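Local coordinates for protein beta-hexosaminidase Amuc_2018 (Akkermansia muciniphila, PDB 6JEB) that hydrolyses terminal non-reducing N-acetylhexosamine units from N-acetyl-beta-D-hexosaminides, including N-glycans and chitobiose, at residues 96-101 / 398-403; 353-358 / 368-373; 359-364 / 458-463; 374-379 / 432-437. All coordinates share one frame; numbering follows the deposited sequence. Where two conformers were deposited one is given.

How the contacts relate
Contact 1 is the buried one. It joins strands 92-97 and 392-399 of the parallel catalytic barrel and carries substrate-binding residues at their C-terminal ends. Contact 2 is partly buried. It touches contact 1, where Leu353 N meets Pro398 O, and is made mostly by backbone groups. Contact 3 lies at the surface, next to contact 2, and joins two irregular loops through one side-chain amide and a water. Contacts 2 and 4 share helix 372-376. Contact 4 sets that helix against helix 434-452 with aromatic rings and an arginine. A charge pair crosses contact 1, whereas contact 4 matches an arginine to a carbonyl and a ring face.

Contact 1 of 4, residues 96-101 / 398-403; sequences MVDPAR and PVWAER. With ACM (acetamide), chain C.
Asp98 reaches across to the backbone of Ala401. Its CB packs on Ala401 CB at 3.8 Å. CG stands anti to the backbone N (chi1 -177°), which carries it out toward 398-403. OD1 turns back to its own segment and accepts from Arg101 N, which lies well above the carboxylate plane; this is an Asx motif. OD2 takes two donors from opposite faces of that plane. Ala401 N reaches Asp98 OD2 on the anti side at 2.9 Å. Arg101 NH1 comes on the syn side, 2.8 Å from Asp98 OD2, in a salt bridge. An alanine in place of Asp98 would probably leave Ala401 N and Arg101 NH1 without this shared acceptor, and the guanidinium to its other partners.

The two segments are neighbouring strand ends of the TIM-type barrel of glycoside hydrolase family 20, where strand 392-399 closes against strand 92-97. Val399 N donates to Met96 O, and the loops that follow carry the substrate-binding residues Arg101, Trp400, Ala401 and Glu402. Glu402 OE2 sits over one face of the Arg101 guanidinium, 3.3 Å from Arg101 NH2. No N-H points at it, so this salt bridge rests on charge alone. Arg101 is also held by Gln132 at NE and by the active-site residue Asp130 at NH2. Met96 covers a face of the Trp400 six-membered ring. Its CE lies 3.5 Å from the ring centroid in a CH-pi contact, and SD adds a Met-aromatic contact at 4.1 Å from the same centroid. The bound acetamide meets the same indole, its O 3.6 Å from Trp400 CZ2.

Contact 2 of 4, residues 353-358 / 368-373; sequences LDFPQI and KTTTLQ
Pro356 and Thr370 are joined by the one direct hydrogen bond between these segments. They belong to the long loop between barrel strand 342-345 and helix 372-376, which folds back on itself here. Segment 353-358 begins with the substrate-binding residues Leu353 and Asp354. Thr370 N donates to Pro356 O at 2.9 Å, nearly along the C=O axis. Three CA-H...O contacts flank this bond. Thr369 CA meets the same Pro356 O, Gln357 CA meets Thr370 O at 3.3 Å, and Thr371 CA meets Gln357 O.

Phe355 carries several of the side-chain contacts. Thr370 OG1 lies at the ring edge, 3.7 Å from Phe355 CD2. CB of Phe355 and CD of Pro356 cover Lys368 O, a buried oxygen with no hydrogen-bond partner. Lys368 NZ donates to Thr370 OG1 at 2.9 Å and also to Glu349 O. A valine in place of Thr370 would probably cost Lys368 NZ this acceptor and leave its ammonium less firmly placed.

Thr371 is the N-cap of helix 372-376, its OG1 accepting from Lys374 N. One water links the segments, accepting from Leu372 N and donating to Gln357 O at 2.7 Å.

Contact 3 of 4, residues 359-364 / 458-463; sequences QGQRNW and RTQGNE
Gln361 extends its amide across to the backbone of Gln460. Gln361 NE2 donates to Gln460 O at 3.1 Å. The N-H points almost straight at the oxygen (168°), but the nitrogen stands above the carbonyl plane. Thr459 O is also near, 3.0 Å from Gln361 NE2, at an angle too poor for a bond. The aliphatic part of Gln361 meets Glu463, whose OE1 lies 3.7 Å from Gln361 CB. A water joins the same oxygen to the backbone: it donates to Glu463 OE1 at 2.7 Å and accepts from Arg362 N. Gln460 NE2 lies 3.9 Å from Gly360 CA, where a CB would clash with it.

Further out, other residues fix these groups. Gln361 NE2 is also hydrogen-bonded to Tyr412 OH, and its OE1 accepts from Ile358 N. Glu463 OE2 forms a salt bridge with Arg413. Within 458-463, Asn462 OD1 accepts from Thr459 N at 3.0 Å and closes the turn round Gln460.

The contact ties the loop before helix 372-376 to the C-terminal tail beyond helix 434-452. One direct bond and one water bridge cross it, so the junction is polar, and Tyr412 and Arg413 of helix 407-414 bind its polar ends.

Contact 4 of 4, residues 374-379 / 432-437; sequences KCYDLD and RSWENF
Tyr376 and Trp434 mark the closest backbone approach, with CA atoms 6.8 Å apart. Tyr376 lies on helix 372-376, near where the chain turns toward Asp379. Trp434 opens helix 434-452. Ser433 is the N-cap of that second helix, its OG accepting from Asn436 N at 3.0 Å.

The Tyr376 ring fills the space between Arg432 and Phe437. With CG anti to the backbone N (chi1 -166°), the ring starts out between these two residues. On one face it forms an offset stack with Phe437, centroids 4.6 Å apart and planes at 25°. Phe437 CB lies over the same face. On the opposite face stands the Arg432 guanidinium, in a cation-pi contact with CZ 4.5 Å from the ring centroid. Its plane is almost perpendicular to the ring, and NH2 sits above the ring centre. Trp434 meets the root of the tyrosine, its CE3 3.7 Å from Tyr376 CB.

The end of Arg432 goes on to the backbone. Arg432 NH1 and NH2 both donate to Leu378 O, at 2.9 and 3.0 Å, with that oxygen in the guanidinium plane. NE makes a weak bond to Tyr376 OH, which is also bonded to Glu423 of helix 417-426.

The contact thus joins helix 372-376 to helix 434-452 by one ring with unlike faces, hydrocarbon on one and cation on the other. The pair of hydrogen bonds from NH1 and NH2 to Leu378 O fixes the rotation of the guanidinium, while the tyrosine hydroxyl is shared between Glu423 and, weakly, Arg432 NE.

Contact 1 of 4, residues 96-101 / 398-403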
# COMPACT_ATOMS: atom_id res chain seq x y z
N MET A 96 -0.47 -1.71 -0.87
CA MET A 96 0.90 -2.00 -1.26
C MET A 96 0.93 -3.31 -2.02
O MET A 96 0.36 -4.31 -1.57
CB MET A 96 1.82 -2.11 -0.04
CG MET A 96 3.29 -2.34 -0.42
SD MET A 96 4.19 -3.23 0.85
CE MET A 96 3.66 -4.91 0.45
N VAL A 97 1.58 -3.31 -3.18
CA VAL A 97 1.87 -4.54 -3.91
C VAL A 97 3.33 -4.90 -3.71
O VAL A 97 4.17 -4.05 -3.37
CB VAL A 97 1.49 -4.47 -5.41
CG1 VAL A 97 -0.02 -4.37 -5.57
CG2 VAL A 97 2.22 -3.31 -6.10
N ASP A 98 3.65 -6.18 -3.93
CA ASP A 98 4.94 -6.76 -3.59
C ASP A 98 5.53 -7.46 -4.81
O ASP A 98 5.66 -8.69 -4.85
CB ASP A 98 4.77 -7.73 -2.42
CG ASP A 98 6.08 -8.33 -1.93
OD1 ASP A 98 7.18 -7.92 -2.37
OD2 ASP A 98 5.98 -9.23 -1.06
N PRO A 99 5.91 -6.69 -5.84
CA PRO A 99 6.55 -7.33 -7.00
C PRO A 99 7.92 -7.88 -6.68
O PRO A 99 8.42 -8.72 -7.44
CB PRO A 99 6.62 -6.20 -8.03
CG PRO A 99 6.67 -4.93 -7.18
CD PRO A 99 5.75 -5.24 -6.02
N ALA A 100 8.55 -7.45 -5.57
CA ALA A 100 9.82 -8.05 -5.17
C ALA A 100 9.67 -9.55 -4.97
O ALA A 100 10.54 -10.33 -5.41
CB ALA A 100 10.32 -7.40 -3.88
N ARG A 101 8.60 -9.99 -4.31
CA ARG A 101 8.42 -11.42 -4.06
C ARG A 101 7.92 -12.15 -5.30
O ARG A 101 8.41 -13.25 -5.61
CB ARG A 101 7.47 -11.64 -2.88
CG ARG A 101 8.17 -11.68 -1.52
CD ARG A 101 9.05 -10.44 -1.27
NE ARG A 101 9.62 -10.51 0.07
CZ ARG A 101 8.98 -10.14 1.17
NH1 ARG A 101 7.74 -9.64 1.09
NH2 ARG A 101 9.56 -10.26 2.36
N PRO A 398 -1.03 -3.83 2.99
CA PRO A 398 -0.08 -4.54 2.12
C PRO A 398 -0.61 -5.91 1.69
O PRO A 398 -1.19 -6.65 2.49
CB PRO A 398 1.16 -4.72 3.02
CG PRO A 398 0.91 -3.86 4.24
CD PRO A 398 -0.57 -3.74 4.38
N VAL A 399 -0.37 -6.24 0.42
CA VAL A 399 -0.67 -7.57 -0.08
C VAL A 399 0.65 -8.29 -0.34
O VAL A 399 1.08 -8.46 -1.49
CB VAL A 399 -1.59 -7.55 -1.31
CG1 VAL A 399 -2.25 -8.92 -1.49
CG2 VAL A 399 -2.66 -6.46 -1.19
N TRP A 400 1.32 -8.71 0.74
CA TRP A 400 2.63 -9.34 0.62
C TRP A 400 2.53 -10.59 -0.24
O TRP A 400 1.54 -11.33 -0.17
CB TRP A 400 3.14 -9.72 2.00
CG TRP A 400 3.31 -8.54 2.93
CD1 TRP A 400 2.50 -8.19 3.98
CD2 TRP A 400 4.37 -7.58 2.88
NE1 TRP A 400 3.00 -7.06 4.59
CE2 TRP A 400 4.15 -6.67 3.94
CE3 TRP A 400 5.49 -7.41 2.06
CZ2 TRP A 400 4.99 -5.59 4.19
CZ3 TRP A 400 6.34 -6.34 2.31
CH2 TRP A 400 6.08 -5.45 3.37
N ALA A 401 3.55 -10.82 -1.06
CA ALA A 401 3.42 -11.79 -2.15
C ALA A 401 4.42 -12.94 -2.08
O ALA A 401 4.65 -13.59 -3.10
CB ALA A 401 3.45 -11.10 -3.51
N GLU A 402 5.01 -13.22 -0.91
CA GLU A 402 5.83 -14.42 -0.79
C GLU A 402 5.12 -15.62 -1.41
O GLU A 402 5.74 -16.43 -2.12
CB GLU A 402 6.14 -14.75 0.68
CG GLU A 402 7.12 -13.82 1.39
CD GLU A 402 6.44 -12.68 2.12
OE1 GLU A 402 5.33 -12.29 1.70
OE2 GLU A 402 7.00 -12.18 3.12
N ARG A 403 3.81 -15.74 -1.17
CA ARG A 403 3.04 -16.91 -1.56
C ARG A 403 1.95 -16.59 -2.57
O ARG A 403 1.01 -17.38 -2.74
CB ARG A 403 2.42 -17.57 -0.32
CG ARG A 403 3.42 -18.08 0.69
CD ARG A 403 4.09 -19.36 0.23
NE ARG A 403 4.87 -19.95 1.31
CZ ARG A 403 5.34 -21.19 1.30
NH1 ARG A 403 5.12 -21.97 0.25
NH2 ARG A 403 6.02 -21.65 2.34
C1 ACM C . 6.74 -6.07 7.38
O ACM C . 5.74 -6.70 7.56
N ACM C . 7.97 -6.77 7.25
C2 ACM C . 6.77 -4.55 7.28
O HOH W 1 1.56 -7.92 -4.27
O HOH W 2 8.50 -15.04 -3.03

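Contact 2 of 4, residues 353-358 / 368-373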
# COMPACT_ATOMS: atom_id res chain seq x y z
N LEU A 353 -3.15 -8.32 3.98
CA LEU A 353 -4.06 -9.08 3.14
C LEU A 353 -3.41 -10.32 2.54
O LEU A 353 -4.08 -11.06 1.80
CB LEU A 353 -4.69 -8.19 2.07
CG LEU A 353 -5.40 -6.96 2.65
CD1 LEU A 353 -6.15 -6.18 1.57
CD2 LEU A 353 -6.35 -7.35 3.81
N ASP A 354 -2.14 -10.58 2.85
CA ASP A 354 -1.57 -11.88 2.54
C ASP A 354 -2.13 -12.98 3.44
O ASP A 354 -2.07 -14.15 3.07
CB ASP A 354 -0.03 -11.84 2.59
CG ASP A 354 0.51 -11.29 3.92
OD1 ASP A 354 -0.07 -10.34 4.48
OD2 ASP A 354 1.55 -11.81 4.39
N PHE A 355 -2.70 -12.62 4.59
CA PHE A 355 -3.22 -13.63 5.50
C PHE A 355 -4.51 -14.23 4.92
O PHE A 355 -5.23 -13.55 4.18
CB PHE A 355 -3.54 -13.02 6.87
CG PHE A 355 -2.33 -12.49 7.63
CD1 PHE A 355 -1.03 -12.63 7.14
CD2 PHE A 355 -2.50 -11.85 8.85
CE1 PHE A 355 0.07 -12.14 7.85
CE2 PHE A 355 -1.41 -11.36 9.57
CZ PHE A 355 -0.13 -11.51 9.07
N PRO A 356 -4.80 -15.50 5.21
CA PRO A 356 -6.02 -16.11 4.66
C PRO A 356 -7.27 -15.42 5.19
O PRO A 356 -7.32 -14.97 6.33
CB PRO A 356 -5.94 -17.57 5.14
CG PRO A 356 -5.08 -17.51 6.38
CD PRO A 356 -4.06 -16.43 6.09
N GLN A 357 -8.30 -15.34 4.33
CA GLN A 357 -9.53 -14.65 4.71
C GLN A 357 -10.62 -15.58 5.22
O GLN A 357 -11.58 -15.09 5.83
CB GLN A 357 -10.07 -13.81 3.55
CG GLN A 357 -10.61 -14.60 2.36
CD GLN A 357 -10.51 -13.78 1.09
OE1 GLN A 357 -11.29 -12.85 0.89
NE2 GLN A 357 -9.52 -14.09 0.26
N ILE A 358 -10.50 -16.88 5.00
CA ILE A 358 -11.44 -17.86 5.53
C ILE A 358 -10.63 -18.95 6.22
O ILE A 358 -9.66 -19.46 5.64
CB ILE A 358 -12.34 -18.45 4.43
CG1 ILE A 358 -13.28 -17.36 3.89
CG2 ILE A 358 -13.14 -19.65 4.96
CD1 ILE A 358 -14.03 -17.77 2.65
N LYS A 368 -2.32 -16.11 10.87
CA LYS A 368 -3.67 -16.08 11.41
C LYS A 368 -4.66 -15.76 10.29
O LYS A 368 -4.31 -15.24 9.23
CB LYS A 368 -3.80 -15.02 12.51
CG LYS A 368 -4.04 -13.60 12.01
CD LYS A 368 -4.44 -12.67 13.15
CE LYS A 368 -4.78 -11.26 12.67
NZ LYS A 368 -6.20 -11.08 12.21
N THR A 369 -5.93 -16.07 10.54
CA THR A 369 -7.00 -15.71 9.62
C THR A 369 -7.45 -14.29 9.92
O THR A 369 -7.64 -13.92 11.08
CB THR A 369 -8.16 -16.69 9.77
OG1 THR A 369 -7.70 -18.01 9.46
CG2 THR A 369 -9.31 -16.33 8.83
N THR A 370 -7.60 -13.48 8.86
CA THR A 370 -8.23 -12.17 8.96
C THR A 370 -9.46 -12.20 8.07
O THR A 370 -9.36 -12.07 6.84
CB THR A 370 -7.28 -11.05 8.54
OG1 THR A 370 -6.09 -11.10 9.36
CG2 THR A 370 -7.97 -9.69 8.70
N THR A 371 -10.63 -12.38 8.67
CA THR A 371 -11.86 -12.44 7.89
C THR A 371 -12.25 -11.04 7.43
O THR A 371 -11.75 -10.02 7.91
CB THR A 371 -13.00 -13.01 8.72
OG1 THR A 371 -13.28 -12.13 9.82
CG2 THR A 371 -12.66 -14.41 9.24
N LEU A 372 -13.17 -11.01 6.46
CA LEU A 372 -13.73 -9.74 6.01
C LEU A 372 -14.37 -8.98 7.17
O LEU A 372 -14.20 -7.76 7.28
CB LEU A 372 -14.77 -10.01 4.91
CG LEU A 372 -15.47 -8.77 4.36
CD1 LEU A 372 -14.45 -7.85 3.68
CD2 LEU A 372 -16.56 -9.22 3.41
N GLN A 373 -15.08 -9.69 8.05
CA GLN A 373 -15.71 -9.03 9.19
C GLN A 373 -14.67 -8.44 10.14
O GLN A 373 -14.85 -7.33 10.66
CB GLN A 373 -16.63 -10.01 9.92
CG GLN A 373 -17.47 -9.35 10.99
CD GLN A 373 -18.58 -10.25 11.50
OE1 GLN A 373 -18.77 -11.36 11.01
NE2 GLN A 373 -19.33 -9.76 12.48
O HOH W 3 -13.58 -13.48 5.00

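Contact 3 of 4, residues 359-364 / 458-463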
# COMPACT_ATOMS: atom_id res chain seq x y z
N GLN A 359 -11.01 -19.29 7.44
CA GLN A 359 -10.29 -20.30 8.21
C GLN A 359 -10.22 -21.60 7.42
O GLN A 359 -11.22 -22.08 6.89
CB GLN A 359 -10.99 -20.52 9.55
CG GLN A 359 -10.26 -21.49 10.47
CD GLN A 359 -8.91 -20.96 10.94
OE1 GLN A 359 -8.80 -19.79 11.33
NE2 GLN A 359 -7.89 -21.80 10.90
N GLY A 360 -9.02 -22.17 7.35
CA GLY A 360 -8.77 -23.37 6.59
C GLY A 360 -8.09 -23.13 5.26
O GLY A 360 -7.57 -24.08 4.66
N GLN A 361 -8.08 -21.89 4.79
CA GLN A 361 -7.30 -21.56 3.60
C GLN A 361 -5.82 -21.50 3.97
O GLN A 361 -5.45 -21.37 5.14
CB GLN A 361 -7.80 -20.25 3.00
CG GLN A 361 -9.24 -20.35 2.51
CD GLN A 361 -9.70 -19.11 1.77
OE1 GLN A 361 -9.36 -17.98 2.14
NE2 GLN A 361 -10.48 -19.31 0.72
N ARG A 362 -4.97 -21.60 2.95
CA ARG A 362 -3.54 -21.79 3.20
C ARG A 362 -2.98 -20.70 4.10
O ARG A 362 -3.12 -19.50 3.83
CB ARG A 362 -2.76 -21.84 1.88
CG ARG A 362 -3.16 -22.98 0.94
CD ARG A 362 -2.94 -24.35 1.56
NE ARG A 362 -1.52 -24.67 1.73
CZ ARG A 362 -0.76 -25.22 0.79
NH1 ARG A 362 -1.27 -25.53 -0.40
NH2 ARG A 362 0.52 -25.47 1.04
N ASN A 363 -2.35 -21.13 5.20
CA ASN A 363 -1.73 -20.21 6.14
C ASN A 363 -0.23 -20.43 6.25
O ASN A 363 0.43 -19.74 7.04
CB ASN A 363 -2.40 -20.29 7.52
CG ASN A 363 -1.88 -21.42 8.39
OD1 ASN A 363 -1.45 -22.47 7.90
ND2 ASN A 363 -1.93 -21.22 9.70
N TRP A 364 0.33 -21.36 5.48
CA TRP A 364 1.77 -21.59 5.38
C TRP A 364 2.40 -21.92 6.73
O TRP A 364 3.61 -21.76 6.92
CB TRP A 364 2.45 -20.43 4.64
CG TRP A 364 1.67 -20.09 3.41
CD1 TRP A 364 0.87 -19.00 3.20
CD2 TRP A 364 1.53 -20.91 2.24
NE1 TRP A 364 0.27 -19.08 1.97
CE2 TRP A 364 0.66 -20.24 1.36
CE3 TRP A 364 2.07 -22.14 1.85
CZ2 TRP A 364 0.32 -20.76 0.11
CZ3 TRP A 364 1.74 -22.65 0.61
CH2 TRP A 364 0.87 -21.97 -0.24
N ARG A 458 -16.24 -15.46 -2.22
CA ARG A 458 -15.22 -16.13 -1.42
C ARG A 458 -15.83 -17.30 -0.67
O ARG A 458 -16.78 -17.13 0.10
CB ARG A 458 -14.57 -15.15 -0.43
CG ARG A 458 -13.88 -13.99 -1.11
CD ARG A 458 -12.71 -14.46 -1.95
NE ARG A 458 -12.07 -13.37 -2.69
CZ ARG A 458 -12.15 -13.18 -4.01
NH1 ARG A 458 -12.84 -14.01 -4.79
NH2 ARG A 458 -11.51 -12.16 -4.56
N THR A 459 -15.28 -18.49 -0.91
CA THR A 459 -15.57 -19.68 -0.12
C THR A 459 -14.23 -20.29 0.24
O THR A 459 -13.20 -19.96 -0.36
CB THR A 459 -16.38 -20.69 -0.94
OG1 THR A 459 -15.57 -21.16 -2.03
CG2 THR A 459 -17.64 -20.05 -1.50
N GLN A 460 -14.23 -21.18 1.23
CA GLN A 460 -12.97 -21.79 1.63
C GLN A 460 -12.27 -22.46 0.45
O GLN A 460 -11.05 -22.33 0.29
CB GLN A 460 -13.20 -22.79 2.76
CG GLN A 460 -11.92 -23.39 3.32
CD GLN A 460 -12.18 -24.45 4.36
OE1 GLN A 460 -13.16 -24.38 5.10
NE2 GLN A 460 -11.30 -25.44 4.42
N GLY A 461 -13.03 -23.15 -0.40
CA GLY A 461 -12.45 -23.93 -1.47
C GLY A 461 -12.23 -23.23 -2.79
O GLY A 461 -11.64 -23.85 -3.69
N ASN A 462 -12.66 -21.99 -2.98
CA ASN A 462 -12.53 -21.36 -4.29
C ASN A 462 -11.27 -20.50 -4.45
O ASN A 462 -11.12 -19.83 -5.47
CB ASN A 462 -13.81 -20.63 -4.73
CG ASN A 462 -13.98 -19.25 -4.11
OD1 ASN A 462 -13.34 -18.90 -3.12
ND2 ASN A 462 -14.87 -18.46 -4.71
N GLU A 463 -10.36 -20.54 -3.48
CA GLU A 463 -9.06 -19.92 -3.70
C GLU A 463 -8.32 -20.69 -4.81
O GLU A 463 -8.35 -21.92 -4.83
CB GLU A 463 -8.21 -19.93 -2.43
CG GLU A 463 -6.86 -19.23 -2.63
CD GLU A 463 -6.27 -18.66 -1.35
OE1 GLU A 463 -6.49 -19.24 -0.26
OE2 GLU A 463 -5.60 -17.61 -1.44
O HOH W 4 -6.35 -21.87 0.28

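Contact 4 of 4, residues 374-379 / 432-437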
# COMPACT_ATOMS: atom_id res chain seq x y z
N LYS A 374 -13.58 -9.17 10.39
CA LYS A 374 -12.51 -8.65 11.23
C LYS A 374 -11.91 -7.40 10.61
O LYS A 374 -11.70 -6.38 11.28
CB LYS A 374 -11.42 -9.72 11.40
CG LYS A 374 -10.14 -9.21 12.05
CD LYS A 374 -10.41 -8.73 13.47
CE LYS A 374 -9.11 -8.40 14.18
NZ LYS A 374 -9.32 -8.13 15.63
N CYS A 375 -11.62 -7.47 9.31
CA CYS A 375 -11.08 -6.32 8.60
C CYS A 375 -11.98 -5.10 8.77
O CYS A 375 -11.50 -4.00 9.07
CB CYS A 375 -10.93 -6.70 7.13
SG CYS A 375 -10.08 -5.52 6.14
N TYR A 376 -13.30 -5.27 8.58
CA TYR A 376 -14.23 -4.16 8.69
C TYR A 376 -14.28 -3.58 10.10
O TYR A 376 -14.68 -2.42 10.28
CB TYR A 376 -15.64 -4.56 8.20
CG TYR A 376 -16.47 -3.32 8.01
CD1 TYR A 376 -16.35 -2.57 6.85
CD2 TYR A 376 -17.30 -2.85 9.01
CE1 TYR A 376 -17.04 -1.40 6.68
CE2 TYR A 376 -18.01 -1.67 8.85
CZ TYR A 376 -17.88 -0.95 7.68
OH TYR A 376 -18.57 0.23 7.52
N ASP A 377 -13.85 -4.34 11.12
CA ASP A 377 -13.85 -3.79 12.46
C ASP A 377 -12.79 -2.71 12.67
O ASP A 377 -12.79 -2.08 13.73
CB ASP A 377 -13.69 -4.92 13.49
CG ASP A 377 -14.19 -4.53 14.87
OD1 ASP A 377 -15.34 -4.04 14.97
OD2 ASP A 377 -13.43 -4.70 15.84
N LEU A 378 -11.93 -2.47 11.69
CA LEU A 378 -10.85 -1.50 11.85
C LEU A 378 -11.38 -0.07 11.90
O LEU A 378 -12.04 0.39 10.97
CB LEU A 378 -9.85 -1.63 10.70
CG LEU A 378 -8.74 -0.58 10.71
CD1 LEU A 378 -7.84 -0.76 11.94
CD2 LEU A 378 -7.93 -0.66 9.43
N ASP A 379 -11.08 0.61 13.00
CA ASP A 379 -11.10 2.07 13.08
C ASP A 379 -9.64 2.48 13.15
O ASP A 379 -8.96 2.14 14.13
CB ASP A 379 -11.84 2.51 14.35
CG ASP A 379 -11.70 4.01 14.64
OD1 ASP A 379 -11.21 4.77 13.78
OD2 ASP A 379 -12.11 4.43 15.75
N ARG A 432 -20.70 4.17 9.27
CA ARG A 432 -20.17 2.82 9.10
C ARG A 432 -20.97 1.82 9.93
O ARG A 432 -21.34 2.10 11.07
CB ARG A 432 -18.70 2.78 9.49
CG ARG A 432 -17.80 3.48 8.49
CD ARG A 432 -16.33 3.30 8.83
NE ARG A 432 -15.95 1.89 8.83
CZ ARG A 432 -14.83 1.41 9.38
NH1 ARG A 432 -13.97 2.25 9.95
NH2 ARG A 432 -14.58 0.11 9.34
N SER A 433 -21.24 0.66 9.33
CA SER A 433 -21.79 -0.47 10.06
C SER A 433 -21.52 -1.73 9.25
O SER A 433 -21.54 -1.70 8.01
CB SER A 433 -23.29 -0.32 10.35
OG SER A 433 -24.10 -0.71 9.24
N TRP A 434 -21.26 -2.83 9.95
CA TRP A 434 -21.02 -4.09 9.27
C TRP A 434 -22.24 -4.51 8.46
O TRP A 434 -22.11 -4.95 7.31
CB TRP A 434 -20.64 -5.16 10.29
CG TRP A 434 -20.65 -6.55 9.73
CD1 TRP A 434 -21.47 -7.58 10.09
CD2 TRP A 434 -19.81 -7.07 8.68
NE1 TRP A 434 -21.20 -8.69 9.35
CE2 TRP A 434 -20.18 -8.41 8.48
CE3 TRP A 434 -18.78 -6.53 7.90
CZ2 TRP A 434 -19.56 -9.23 7.53
CZ3 TRP A 434 -18.16 -7.34 6.96
CH2 TRP A 434 -18.55 -8.67 6.78
N GLU A 435 -23.44 -4.34 9.02
CA GLU A 435 -24.65 -4.75 8.32
C GLU A 435 -24.79 -4.01 6.99
O GLU A 435 -25.08 -4.62 5.96
CB GLU A 435 -25.88 -4.54 9.20
CG GLU A 435 -25.97 -5.51 10.37
CD GLU A 435 -25.96 -6.96 9.91
OE1 GLU A 435 -26.67 -7.27 8.94
OE2 GLU A 435 -25.23 -7.77 10.52
N ASN A 436 -24.59 -2.69 7.00
CA ASN A 436 -24.72 -1.94 5.76
C ASN A 436 -23.62 -2.31 4.78
O ASN A 436 -23.87 -2.48 3.58
CB ASN A 436 -24.71 -0.44 6.03
CG ASN A 436 -25.11 0.37 4.81
OD1 ASN A 436 -26.20 0.16 4.26
ND2 ASN A 436 -24.25 1.29 4.38
N PHE A 437 -22.38 -2.45 5.26
CA PHE A 437 -21.28 -2.81 4.38
C PHE A 437 -21.53 -4.16 3.73
O PHE A 437 -21.35 -4.32 2.51
CB PHE A 437 -19.96 -2.82 5.15
CG PHE A 437 -18.80 -3.31 4.34
CD1 PHE A 437 -18.14 -2.46 3.45
CD2 PHE A 437 -18.37 -4.63 4.44
CE1 PHE A 437 -17.06 -2.92 2.69
CE2 PHE A 437 -17.31 -5.09 3.69
CZ PHE A 437 -16.65 -4.24 2.81